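Long-range contacts in major capsid protein (Norovirus Hu/GI.7/TCH-060/USA/2003, PDB 4P25), which forms the norovirus capsid and, through its protruding P domain, binds histo-blood group antigens such as the Lewis Y glycan: residues 31-36 with 202-207; 172-177 with 218-223; 237-242 with 289-294; 243-248 with 259-264. All blocks are in the same frame, centred on the assembly; numbering follows the deposited sequence.

Contact 1 (31-36 with 202-207); sequences TVSTDQ and IVYFMS
T31 and Y204 form an antiparallel hydrogen-bonded pair, with T31 N giving to Y204 O and Y204 N giving back to T31 O, each at 2.9 Å; beyond it the backbones diverge. On the side-chain face of T31, its methyl CG2 meets the bent chain of M206, lying 3.7 Å from M206 SD. With CG anti to its carbonyl carbon (chi1 -62°), the Y204 ring lies alongside residues 31-33. It presents its edge to T31 O and V32 CA, while S33 CB sits 4.0 Å from Y204 CE2. V32 CG1 rests against I202 O. Where the backbones separate, water takes over. One molecule accepts from S33 N and donates to I202 O; a second, in the plane of the Y204 ring at its edge, donates to S33 OG and bonds to Y204 OH; a third links Q36 O with I202 N. S33 OG also donates to D35 O at 2.7 Å, which ties the hydroxyl into its own turn. V203 bonds through its backbone to I267 in the neighbouring strand 266-269. Short strand 29-31 thus pairs antiparallel with strand 201-208 in the curled sheet of the P domain, and waters bridge the chains where they part.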
loop_
_atom_site.group_PDB
_atom_site.type_symbol
_atom_site.label_atom_id
_atom_site.label_comp_id
_atom_site.label_asym_id
_atom_site.label_seq_id
_atom_site.Cartn_x
_atom_site.Cartn_y
_atom_site.Cartn_z
ATOM N N THR A 31 3.420 19.815 5.181
ATOM C CA THR A 31 3.774 20.865 6.124
ATOM C C THR A 31 5.279 21.075 6.128
ATOM O O THR A 31 6.028 20.278 5.556
ATOM C CB THR A 31 3.276 20.539 7.550
ATOM O OG1 THR A 31 3.311 21.729 8.354
ATOM C CG2 THR A 31 4.129 19.448 8.196
ATOM N N VAL A 32 5.717 22.164 6.748
ATOM C CA VAL A 32 7.127 22.351 7.044
ATOM C C VAL A 32 7.279 22.194 8.550
ATOM O O VAL A 32 6.304 22.350 9.288
ATOM C CB VAL A 32 7.632 23.728 6.576
ATOM C CG1 VAL A 32 7.673 23.785 5.052
ATOM C CG2 VAL A 32 6.751 24.842 7.136
ATOM N N SER A 33 8.478 21.860 9.014
ATOM C CA SER A 33 8.682 21.683 10.449
ATOM C C SER A 33 8.638 23.023 11.176
ATOM O O SER A 33 8.986 24.060 10.602
ATOM C CB SER A 33 9.985 20.928 10.735
ATOM O OG SER A 33 11.104 21.548 10.129
ATOM N N THR A 34 8.190 23.002 12.429
ATOM C CA THR A 34 8.063 24.223 13.228
ATOM C C THR A 34 9.418 24.918 13.377
ATOM O O THR A 34 9.516 26.135 13.253
ATOM C CB THR A 34 7.423 23.942 14.603
ATOM O OG1 THR A 34 6.109 23.403 14.413
ATOM C CG2 THR A 34 7.317 25.222 15.418
ATOM N N ASP A 35 10.457 24.130 13.630
ATOM C CA ASP A 35 11.830 24.599 13.507
ATOM C C ASP A 35 12.300 24.185 12.120
ATOM O O ASP A 35 12.507 23.003 11.861
ATOM C CB ASP A 35 12.705 23.960 14.590
ATOM C CG ASP A 35 14.188 24.287 14.436
ATOM O OD1 ASP A 35 14.568 25.079 13.549
ATOM O OD2 ASP A 35 14.981 23.745 15.231
ATOM N N GLN A 36 12.470 25.155 11.227
ATOM C CA GLN A 36 12.805 24.835 9.839
ATOM C C GLN A 36 14.254 24.389 9.646
ATOM O O GLN A 36 14.646 24.012 8.540
ATOM C CB GLN A 36 12.461 25.997 8.905
ATOM C CG GLN A 36 10.969 26.146 8.647
ATOM C CD GLN A 36 10.633 27.387 7.842
ATOM O OE1 GLN A 36 11.454 27.881 7.065
ATOM N NE2 GLN A 36 9.426 27.903 8.030
ATOM N N ILE A 202 12.364 21.782 4.185
ATOM C CA ILE A 202 11.965 20.443 3.761
ATOM C C ILE A 202 10.451 20.302 3.845
ATOM O O ILE A 202 9.825 20.759 4.800
ATOM C CB ILE A 202 12.627 19.373 4.639
ATOM C CG1 ILE A 202 14.153 19.475 4.528
ATOM C CG2 ILE A 202 12.159 17.971 4.240
ATOM C CD1 ILE A 202 14.886 18.797 5.646
ATOM N N VAL A 203 9.869 19.684 2.828
ATOM C CA VAL A 203 8.437 19.421 2.821
ATOM C C VAL A 203 8.155 18.037 3.393
ATOM O O VAL A 203 8.727 17.042 2.944
ATOM C CB VAL A 203 7.854 19.532 1.407
ATOM C CG1 VAL A 203 6.385 19.129 1.407
ATOM C CG2 VAL A 203 8.026 20.952 0.886
ATOM N N TYR A 204 7.291 17.991 4.400
ATOM C CA TYR A 204 6.907 16.737 5.029
ATOM C C TYR A 204 5.481 16.392 4.667
ATOM O O TYR A 204 4.593 17.243 4.698
ATOM C CB TYR A 204 7.075 16.815 6.546
ATOM C CG TYR A 204 8.509 17.064 6.935
ATOM C CD1 TYR A 204 9.417 16.020 7.000
ATOM C CD2 TYR A 204 8.964 18.350 7.200
ATOM C CE1 TYR A 204 10.734 16.241 7.335
ATOM C CE2 TYR A 204 10.286 18.583 7.537
ATOM C CZ TYR A 204 11.163 17.524 7.600
ATOM O OH TYR A 204 12.479 17.737 7.931
ATOM N N PHE A 205 5.279 15.130 4.311
ATOM C CA PHE A 205 3.972 14.633 3.924
ATOM C C PHE A 205 3.385 13.892 5.113
ATOM O O PHE A 205 3.990 12.939 5.623
ATOM C CB PHE A 205 4.121 13.752 2.681
ATOM C CG PHE A 205 4.756 14.479 1.524
ATOM C CD1 PHE A 205 3.985 15.252 0.671
ATOM C CD2 PHE A 205 6.130 14.430 1.321
ATOM C CE1 PHE A 205 4.568 15.949 -0.386
ATOM C CE2 PHE A 205 6.720 15.123 0.267
ATOM C CZ PHE A 205 5.939 15.883 -0.587
ATOM N N MET A 206 2.223 14.355 5.573
ATOM C CA MET A 206 1.663 13.938 6.855
ATOM C C MET A 206 0.480 12.989 6.702
ATOM O O MET A 206 -0.340 13.150 5.797
ATOM C CB MET A 206 1.196 15.164 7.653
ATOM C CG MET A 206 2.228 16.287 7.786
ATOM S SD MET A 206 3.803 15.779 8.505
ATOM C CE MET A 206 3.298 15.261 10.146
ATOM N N SER A 207 0.381 12.017 7.609
ATOM C CA SER A 207 -0.753 11.100 7.637
ATOM C C SER A 207 -1.341 10.960 9.030
ATOM O O SER A 207 -0.607 10.890 10.017
ATOM C CB SER A 207 -0.335 9.703 7.159
ATOM O OG SER A 207 0.017 9.710 5.789
HETATM O O HOH W 1 10.518 22.099 7.064
HETATM O O HOH W 2 13.164 20.250 8.748
HETATM O O HOH W 3 13.329 22.264 6.894
#

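Contact 2 (172-177 with 218-223)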
loop_
_atom_site.group_PDB
_atom_site.type_symbol
_atom_site.label_atom_id
_atom_site.label_comp_id
_atom_site.label_asym_id
_atom_site.label_seq_id
_atom_site.Cartn_x
_atom_site.Cartn_y
_atom_site.Cartn_z
ATOM N N ASP A 172 7.254 10.928 19.761
ATOM C CA ASP A 172 7.705 11.838 18.715
ATOM C C ASP A 172 7.982 11.029 17.452
ATOM O O ASP A 172 9.032 10.398 17.344
ATOM C CB ASP A 172 8.980 12.561 19.155
ATOM C CG ASP A 172 9.461 13.583 18.137
ATOM O OD1 ASP A 172 8.902 13.642 17.023
ATOM O OD2 ASP A 172 10.409 14.337 18.452
ATOM N N PRO A 173 7.051 11.062 16.485
ATOM C CA PRO A 173 7.219 10.232 15.289
ATOM C C PRO A 173 8.251 10.786 14.304
ATOM O O PRO A 173 8.440 10.204 13.235
ATOM C CB PRO A 173 5.822 10.248 14.666
ATOM C CG PRO A 173 5.277 11.581 15.046
ATOM C CD PRO A 173 5.789 11.827 16.451
ATOM N N TRP A 174 8.908 11.887 14.661
ATOM C CA TRP A 174 9.985 12.434 13.838
ATOM C C TRP A 174 11.327 11.753 14.125
ATOM O O TRP A 174 12.305 11.961 13.407
ATOM C CB TRP A 174 10.083 13.950 14.042
ATOM C CG TRP A 174 8.850 14.672 13.592
ATOM C CD1 TRP A 174 7.620 14.645 14.188
ATOM C CD2 TRP A 174 8.722 15.522 12.451
ATOM N NE1 TRP A 174 6.734 15.422 13.484
ATOM C CE2 TRP A 174 7.387 15.975 12.411
ATOM C CE3 TRP A 174 9.605 15.946 11.453
ATOM C CZ2 TRP A 174 6.917 16.832 11.418
ATOM C CZ3 TRP A 174 9.137 16.794 10.470
ATOM C CH2 TRP A 174 7.808 17.229 10.459
ATOM N N LYS A 175 11.362 10.936 15.173
ATOM C CA LYS A 175 12.565 10.183 15.529
ATOM C C LYS A 175 12.633 8.833 14.800
ATOM O O LYS A 175 11.619 8.317 14.342
ATOM C CB LYS A 175 12.600 9.941 17.037
ATOM C CG LYS A 175 12.735 11.217 17.850
ATOM C CD LYS A 175 12.813 10.923 19.334
ATOM C CE LYS A 175 13.226 12.159 20.115
ATOM N NZ LYS A 175 13.210 11.903 21.578
ATOM N N ILE A 176 13.843 8.287 14.696
ATOM C CA ILE A 176 14.033 6.938 14.179
ATOM C C ILE A 176 14.588 6.009 15.269
ATOM O O ILE A 176 15.073 6.485 16.299
ATOM C CB ILE A 176 14.982 6.902 12.946
ATOM C CG1 ILE A 176 16.362 7.465 13.302
ATOM C CG2 ILE A 176 14.338 7.608 11.762
ATOM C CD1 ILE A 176 17.464 6.996 12.363
ATOM N N PRO A 177 14.491 4.685 15.061
ATOM C CA PRO A 177 15.010 3.771 16.080
ATOM C C PRO A 177 16.529 3.721 16.102
ATOM O O PRO A 177 17.188 4.216 15.186
ATOM C CB PRO A 177 14.485 2.400 15.617
ATOM C CG PRO A 177 13.379 2.697 14.657
ATOM C CD PRO A 177 13.784 3.958 13.991
ATOM N N GLN A 218 0.010 12.968 13.852
ATOM C CA GLN A 218 0.326 12.670 12.456
ATOM C C GLN A 218 1.772 12.231 12.254
ATOM O O GLN A 218 2.686 12.717 12.926
ATOM C CB GLN A 218 0.020 13.864 11.543
ATOM C CG GLN A 218 -1.463 14.189 11.414
ATOM C CD GLN A 218 -1.767 15.080 10.219
ATOM O OE1 GLN A 218 -1.098 16.091 9.989
ATOM N NE2 GLN A 218 -2.785 14.707 9.452
ATOM N N VAL A 219 1.966 11.311 11.312
ATOM C CA VAL A 219 3.294 10.796 10.991
ATOM C C VAL A 219 3.845 11.480 9.741
ATOM O O VAL A 219 3.185 11.490 8.700
ATOM C CB VAL A 219 3.248 9.276 10.744
ATOM C CG1 VAL A 219 4.617 8.754 10.317
ATOM C CG2 VAL A 219 2.761 8.550 11.993
ATOM N N PRO A 220 5.050 12.059 9.840
ATOM C CA PRO A 220 5.670 12.686 8.669
ATOM C C PRO A 220 6.472 11.697 7.833
ATOM O O PRO A 220 6.977 10.708 8.364
ATOM C CB PRO A 220 6.636 13.690 9.304
ATOM C CG PRO A 220 7.086 12.980 10.563
ATOM C CD PRO A 220 5.867 12.228 11.058
ATOM N N CYS A 221 6.583 11.964 6.537
ATOM C CA CYS A 221 7.565 11.281 5.704
ATOM C C CYS A 221 8.088 12.285 4.683
ATOM O O CYS A 221 7.483 13.339 4.483
ATOM C CB CYS A 221 6.972 10.034 5.029
ATOM S SG CYS A 221 5.751 10.356 3.730
ATOM N N THR A 222 9.210 11.972 4.045
ATOM C CA THR A 222 9.814 12.922 3.116
ATOM C C THR A 222 9.581 12.625 1.631
ATOM O O THR A 222 9.833 13.481 0.792
ATOM C CB THR A 222 11.319 13.098 3.394
ATOM O OG1 THR A 222 11.919 11.815 3.573
ATOM C CG2 THR A 222 11.533 13.931 4.657
ATOM N N LEU A 223 9.119 11.417 1.308
ATOM C CA LEU A 223 8.629 11.116 -0.042
ATOM C C LEU A 223 7.381 10.256 0.045
ATOM O O LEU A 223 7.365 9.267 0.776
ATOM C CB LEU A 223 9.669 10.361 -0.874
ATOM C CG LEU A 223 10.885 11.097 -1.425
ATOM C CD1 LEU A 223 11.836 10.091 -2.054
ATOM C CD2 LEU A 223 10.470 12.142 -2.442
HETATM O O HOH W 4 3.856 15.281 13.705
#
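P220 sets CG over the face of the W174 indole, a CH-pi contact between segments that share no direct hydrogen bond. P220 CG stands 3.6 Å from the centroid of the five-membered ring of W174, 14° off the ring normal, with W174 CE2 its nearest atom at 3.5 Å. P220 CB extends the overlap onto the six-membered ring, toward W174 CZ2 and CH2. The indole reaches P220 with CG anti to its own carbonyl carbon (chi1 -63°), and the backbone that carries it is set by a type I turn from D172 to K175. D172 OD1 accepts from W174 N at 2.9 Å, above the carboxylate plane, making an Asx turn within the beta turn. P173, the neighbour of W174, crosses P220 at about a right angle: its CG lies 4.1 Å from P220 CD and 3.5 Å from Q218 O. V219 CG2 borders P173 CB more loosely. Beside the indole a water accepts from W174 NE1 and donates to Q218 O, each at 2.9 Å, so the indole N-H and a strand carbonyl are both satisfied. R22 NH1 bonds to P173 O and P220 O, joining the two backbones through a third residue, and the W174 ring also meets Y204 edge-to-face. A bound fucose and a galactose lie about 14 Å from the P173 side chain. The chemistry implies a mainly apolar junction: P220 meets an aromatic face and P173 packs against P220, neither proline having a backbone N-H to give, while water and an arginine handle the nearby polar groups.

Contact 3 (237-242 with 289-294); sequences PVRGEA and SSWVSR
W291 turns its indole under the backbone of 238-240 with CG anti to its own carbonyl carbon (chi1 -68°), and the extended E241 chain (chi2 173°) carries OE1 to R294 N. R239 N and V238 C lie over one face of the indole, R239 N 3.6 Å from W291 CZ2; G240 N is 3.4 Å from W291 CE3. R239 CB makes a CH-pi contact with the five-membered ring, 3.7 Å from its centroid, before the rest of the chain leads off, its guanidinium almost perpendicular to the indole. V238 CG1 touches the opposite end of the ring system, at W291 CZ3 and CH2. G240 CA packs against W291 CB.

Farther on, E241 OE1 accepts from R294 N at 2.7 Å, on its anti side and 27° out of the carboxylate plane, and also lies near R294 CB. The bond goes to the backbone N-H; the R294 guanidinium leads away and its charged atoms do not contact the carboxylate. A242 and V292 form an antiparallel hydrogen-bonded pair: V292 N gives to A242 O at 2.8 Å in a nearly straight bond, whereas the bonds from E241 N and A242 N to V292 O are both weak. On the side-chain face of this pair A242 CB meets V292 CG2 at 4.0 Å. L8 and F288 also touch W291, and S289 and S290 form a classic beta bulge opposite L244. The loop after helix 225-234 thus packs on W291 and then enters strand 242-248, where A242 pairs with V292 of strand 285-292 in the antiparallel sheet.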
loop_
_atom_site.group_PDB
_atom_site.type_symbol
_atom_site.label_atom_id
_atom_site.label_comp_id
_atom_site.label_asym_id
_atom_site.label_seq_id
_atom_site.Cartn_x
_atom_site.Cartn_y
_atom_site.Cartn_z
ATOM N N PRO A 237 18.014 9.324 -15.609
ATOM C CA PRO A 237 19.263 10.062 -15.409
ATOM C C PRO A 237 18.997 11.382 -14.696
ATOM O O PRO A 237 17.993 12.036 -14.976
ATOM C CB PRO A 237 19.737 10.332 -16.842
ATOM C CG PRO A 237 18.487 10.304 -17.660
ATOM C CD PRO A 237 17.649 9.231 -17.033
ATOM N N VAL A 238 19.876 11.764 -13.777
ATOM C CA VAL A 238 19.767 13.069 -13.138
ATOM C C VAL A 238 20.554 14.074 -13.965
ATOM O O VAL A 238 21.757 13.908 -14.177
ATOM C CB VAL A 238 20.284 13.045 -11.692
ATOM C CG1 VAL A 238 20.425 14.456 -11.160
ATOM C CG2 VAL A 238 19.341 12.251 -10.817
ATOM N N ARG A 239 19.876 15.113 -14.439
ATOM C CA ARG A 239 20.461 16.012 -15.431
ATOM C C ARG A 239 20.641 17.437 -14.932
ATOM O O ARG A 239 20.941 18.344 -15.709
ATOM C CB ARG A 239 19.604 16.028 -16.687
ATOM C CG ARG A 239 19.404 14.677 -17.308
ATOM C CD ARG A 239 18.896 14.857 -18.697
ATOM N NE ARG A 239 18.605 13.585 -19.341
ATOM C CZ ARG A 239 19.523 12.832 -19.942
ATOM N NH1 ARG A 239 20.780 13.242 -19.950
ATOM N NH2 ARG A 239 19.199 11.679 -20.526
ATOM N N GLY A 240 20.447 17.632 -13.638
ATOM C CA GLY A 240 20.615 18.938 -13.035
ATOM C C GLY A 240 20.776 18.772 -11.543
ATOM O O GLY A 240 20.674 17.664 -11.021
ATOM N N GLU A 241 21.015 19.879 -10.853
ATOM C CA GLU A 241 21.262 19.837 -9.420
ATOM C C GLU A 241 19.975 19.722 -8.615
ATOM O O GLU A 241 20.002 19.357 -7.440
ATOM C CB GLU A 241 22.071 21.060 -8.996
ATOM C CG GLU A 241 23.485 21.045 -9.564
ATOM C CD GLU A 241 24.245 22.323 -9.295
ATOM O OE1 GLU A 241 23.607 23.393 -9.226
ATOM O OE2 GLU A 241 25.485 22.253 -9.155
ATOM N N ALA A 242 18.851 20.027 -9.255
ATOM C CA ALA A 242 17.538 19.874 -8.637
ATOM C C ALA A 242 16.472 19.860 -9.719
ATOM O O ALA A 242 16.666 20.424 -10.802
ATOM C CB ALA A 242 17.271 20.996 -7.641
ATOM N N SER A 289 8.787 20.198 -14.092
ATOM C CA SER A 289 8.840 21.330 -15.008
ATOM C C SER A 289 10.181 21.441 -15.735
ATOM O O SER A 289 10.217 21.479 -16.963
ATOM C CB SER A 289 8.517 22.631 -14.278
ATOM O OG SER A 289 8.438 23.701 -15.201
ATOM N N SER A 290 11.275 21.495 -14.980
ATOM C CA SER A 290 12.606 21.570 -15.581
ATOM C C SER A 290 13.711 21.270 -14.575
ATOM O O SER A 290 13.486 21.279 -13.362
ATOM C CB SER A 290 12.843 22.955 -16.188
ATOM O OG SER A 290 12.887 23.946 -15.175
ATOM N N TRP A 291 14.903 20.994 -15.094
ATOM C CA TRP A 291 16.089 20.873 -14.264
ATOM C C TRP A 291 16.627 22.260 -13.955
ATOM O O TRP A 291 16.719 23.116 -14.842
ATOM C CB TRP A 291 17.160 20.035 -14.966
ATOM C CG TRP A 291 16.785 18.590 -15.110
ATOM C CD1 TRP A 291 16.345 17.962 -16.240
ATOM C CD2 TRP A 291 16.816 17.593 -14.082
ATOM N NE1 TRP A 291 16.101 16.635 -15.978
ATOM C CE2 TRP A 291 16.382 16.383 -14.663
ATOM C CE3 TRP A 291 17.168 17.606 -12.730
ATOM C CZ2 TRP A 291 16.294 15.195 -13.933
ATOM C CZ3 TRP A 291 17.080 16.429 -12.008
ATOM C CH2 TRP A 291 16.646 15.240 -12.611
ATOM N N VAL A 292 16.967 22.494 -12.693
ATOM C CA VAL A 292 17.487 23.795 -12.283
ATOM C C VAL A 292 18.744 23.642 -11.439
ATOM O O VAL A 292 19.063 22.546 -10.966
ATOM C CB VAL A 292 16.443 24.611 -11.492
ATOM C CG1 VAL A 292 15.196 24.853 -12.333
ATOM C CG2 VAL A 292 16.090 23.913 -10.182
ATOM N N SER A 293 19.456 24.743 -11.245
ATOM C CA SER A 293 20.664 24.707 -10.442
ATOM C C SER A 293 20.329 24.615 -8.960
ATOM O O SER A 293 19.188 24.839 -8.549
ATOM C CB SER A 293 21.528 25.935 -10.705
ATOM O OG SER A 293 20.920 27.091 -10.171
ATOM N N ARG A 294 21.343 24.290 -8.172
ATOM C CA ARG A 294 21.195 24.078 -6.740
ATOM C C ARG A 294 20.601 25.283 -6.019
ATOM O O ARG A 294 19.829 25.129 -5.070
ATOM C CB ARG A 294 22.552 23.704 -6.133
ATOM C CG ARG A 294 22.535 23.547 -4.632
ATOM C CD ARG A 294 23.430 22.395 -4.162
ATOM N NE ARG A 294 23.009 21.936 -2.838
ATOM C CZ ARG A 294 23.819 21.507 -1.870
ATOM N NH1 ARG A 294 25.131 21.478 -2.055
ATOM N NH2 ARG A 294 23.304 21.136 -0.707
#

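Contact 4 (243-248 with 259-264)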
loop_
_atom_site.group_PDB
_atom_site.type_symbol
_atom_site.label_atom_id
_atom_site.label_comp_id
_atom_site.label_asym_id
_atom_site.label_seq_id
_atom_site.Cartn_x
_atom_site.Cartn_y
_atom_site.Cartn_z
ATOM N N ALA A 243 15.351 19.209 -9.431
ATOM C CA ALA A 243 14.219 19.198 -10.347
ATOM C C ALA A 243 13.152 20.148 -9.839
ATOM O O ALA A 243 12.658 20.004 -8.717
ATOM C CB ALA A 243 13.654 17.789 -10.493
ATOM N N LEU A 244 12.816 21.137 -10.660
ATOM C CA LEU A 244 11.755 22.073 -10.324
ATOM C C LEU A 244 10.408 21.430 -10.616
ATOM O O LEU A 244 10.155 20.991 -11.735
ATOM C CB LEU A 244 11.906 23.370 -11.128
ATOM C CG LEU A 244 10.820 24.426 -10.905
ATOM C CD1 LEU A 244 10.883 24.995 -9.493
ATOM C CD2 LEU A 244 10.922 25.532 -11.949
ATOM N N LEU A 245 9.553 21.361 -9.601
ATOM C CA LEU A 245 8.217 20.802 -9.761
ATOM C C LEU A 245 7.178 21.890 -9.589
ATOM O O LEU A 245 7.382 22.838 -8.837
ATOM C CB LEU A 245 7.944 19.732 -8.702
ATOM C CG LEU A 245 8.938 18.599 -8.489
ATOM C CD1 LEU A 245 8.416 17.685 -7.398
ATOM C CD2 LEU A 245 9.184 17.827 -9.782
ATOM N N HIS A 246 6.060 21.740 -10.283
ATOM C CA HIS A 246 4.893 22.569 -10.039
ATOM C C HIS A 246 3.821 21.706 -9.381
ATOM O O HIS A 246 3.665 20.532 -9.714
ATOM C CB HIS A 246 4.359 23.138 -11.352
ATOM C CG HIS A 246 5.277 24.129 -12.001
ATOM N ND1 HIS A 246 5.186 24.456 -13.337
ATOM C CD2 HIS A 246 6.287 24.873 -11.500
ATOM C CE1 HIS A 246 6.107 25.356 -13.632
ATOM N NE2 HIS A 246 6.791 25.627 -12.537
ATOM N N TYR A 247 3.101 22.287 -8.432
ATOM C CA TYR A 247 1.990 21.608 -7.777
ATOM C C TYR A 247 0.699 22.174 -8.368
ATOM O O TYR A 247 0.355 23.334 -8.137
ATOM C CB TYR A 247 2.075 21.836 -6.269
ATOM C CG TYR A 247 1.053 21.111 -5.414
ATOM C CD1 TYR A 247 1.094 19.728 -5.252
ATOM C CD2 TYR A 247 0.083 21.821 -4.719
ATOM C CE1 TYR A 247 0.169 19.077 -4.445
ATOM C CE2 TYR A 247 -0.837 21.182 -3.914
ATOM C CZ TYR A 247 -0.793 19.810 -3.779
ATOM O OH TYR A 247 -1.715 19.183 -2.973
ATOM N N VAL A 248 -0.007 21.341 -9.130
ATOM C CA VAL A 248 -1.072 21.813 -10.007
ATOM C C VAL A 248 -2.454 21.359 -9.544
ATOM O O VAL A 248 -2.648 20.204 -9.165
ATOM C CB VAL A 248 -0.825 21.320 -11.456
ATOM C CG1 VAL A 248 -1.887 21.859 -12.411
ATOM C CG2 VAL A 248 0.570 21.717 -11.919
ATOM N N PHE A 259 8.194 23.818 -6.164
ATOM C CA PHE A 259 8.941 22.986 -5.226
ATOM C C PHE A 259 10.231 22.514 -5.888
ATOM O O PHE A 259 10.298 22.413 -7.112
ATOM C CB PHE A 259 8.103 21.766 -4.812
ATOM C CG PHE A 259 6.860 22.109 -4.032
ATOM C CD1 PHE A 259 5.731 22.593 -4.672
ATOM C CD2 PHE A 259 6.815 21.922 -2.660
ATOM C CE1 PHE A 259 4.585 22.906 -3.959
ATOM C CE2 PHE A 259 5.670 22.228 -1.940
ATOM C CZ PHE A 259 4.552 22.721 -2.590
ATOM N N LYS A 260 11.260 22.231 -5.094
ATOM C CA LYS A 260 12.465 21.614 -5.640
ATOM C C LYS A 260 12.646 20.193 -5.133
ATOM O O LYS A 260 12.561 19.925 -3.934
ATOM C CB LYS A 260 13.716 22.462 -5.373
ATOM C CG LYS A 260 13.829 23.649 -6.317
ATOM C CD LYS A 260 14.716 24.762 -5.766
ATOM C CE LYS A 260 16.195 24.429 -5.852
ATOM N NZ LYS A 260 17.020 25.476 -5.179
ATOM N N LEU A 261 12.875 19.285 -6.074
ATOM C CA LEU A 261 13.136 17.888 -5.774
ATOM C C LEU A 261 14.624 17.621 -5.973
ATOM O O LEU A 261 15.145 17.755 -7.082
ATOM C CB LEU A 261 12.294 16.997 -6.686
ATOM C CG LEU A 261 12.558 15.490 -6.703
ATOM C CD1 LEU A 261 12.263 14.860 -5.350
ATOM C CD2 LEU A 261 11.735 14.837 -7.802
ATOM N N TYR A 262 15.302 17.255 -4.889
ATOM C CA TYR A 262 16.753 17.092 -4.915
ATOM C C TYR A 262 17.150 15.652 -5.232
ATOM O O TYR A 262 16.417 14.718 -4.898
ATOM C CB TYR A 262 17.353 17.538 -3.581
ATOM C CG TYR A 262 17.388 19.039 -3.413
ATOM C CD1 TYR A 262 18.496 19.768 -3.818
ATOM C CD2 TYR A 262 16.317 19.728 -2.857
ATOM C CE1 TYR A 262 18.544 21.134 -3.671
ATOM C CE2 TYR A 262 16.353 21.101 -2.709
ATOM C CZ TYR A 262 17.474 21.800 -3.117
ATOM O OH TYR A 262 17.547 23.171 -2.978
ATOM N N PRO A 263 18.307 15.470 -5.892
ATOM C CA PRO A 263 18.772 14.149 -6.329
ATOM C C PRO A 263 18.861 13.109 -5.206
ATOM O O PRO A 263 18.642 11.925 -5.466
ATOM C CB PRO A 263 20.157 14.448 -6.918
ATOM C CG PRO A 263 20.034 15.859 -7.411
ATOM C CD PRO A 263 19.208 16.543 -6.358
ATOM N N ASP A 264 19.152 13.540 -3.981
ATOM C CA ASP A 264 19.197 12.608 -2.851
ATOM C C ASP A 264 17.815 12.173 -2.356
ATOM O O ASP A 264 17.704 11.337 -1.461
ATOM C CB ASP A 264 20.034 13.170 -1.699
ATOM C CG ASP A 264 21.520 13.171 -2.006
ATOM O OD1 ASP A 264 21.921 12.513 -2.988
ATOM O OD2 ASP A 264 22.285 13.823 -1.264
#
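Backbone hydrogen bonds join A243 with L261 and L245 with F259, two antiparallel hydrogen-bonded pairs that flank the non-hydrogen-bonded pair of L244 and K260. In the first, A243 N to L261 O measures 2.8 Å and L261 N to A243 O 2.7 Å; in the second, L245 N to F259 O is also 2.8 Å. Weaker CA-H...O contacts fill in between, from K260 CA to A243 O and from L244 CA to F259 O. The short strand axes approach to 4.6 Å, their directions 139° apart, consistent with a twisted hairpin.

Apolar packing gathers on the face of A243, L245, F259 and L261. The L245 and L261 side chains cross obliquely, L245 CD1 4.0 Å from L261 CB, while A243 CB faces L261 CB. With CG anti to its backbone N (chi1 -176°), Y247 sends its ring away and leaves CB 3.6 Å from F259 CE1.

The buried polar ends are satisfied outside the hairpin pairing: K260 NZ by a salt bridge to E200, with a weak bond to Y262 OH, and Y247 OH by P281 O. This hairpin of strands 242-248 and 255-262 lies between strand 285-292, beside 242-248, and strand 266-269, beside 255-262.

Overall arrangement
All four contacts reach one curled antiparallel sheet of the P domain. Contacts 1 and 2 alternate along the chain and meet through neighbouring strands 201-208 and 218-221, their centres 10 Å apart. Both close before contacts 3 and 4 open. Contact 4 falls within the chain span bounded by contact 3; their centres are 9 Å apart and they share strand 242-248. Strand 266-269 connects the two groups, pairing with both 201-208 and 255-262, and V203 packs on F259 where contacts 1 and 4 touch. Contacts 2 and 3 lie farthest apart, 27 Å between centres. Residues distant in sequence are thus joined in one framework, separate from the six-stranded sheet that includes glycan-pocket residues.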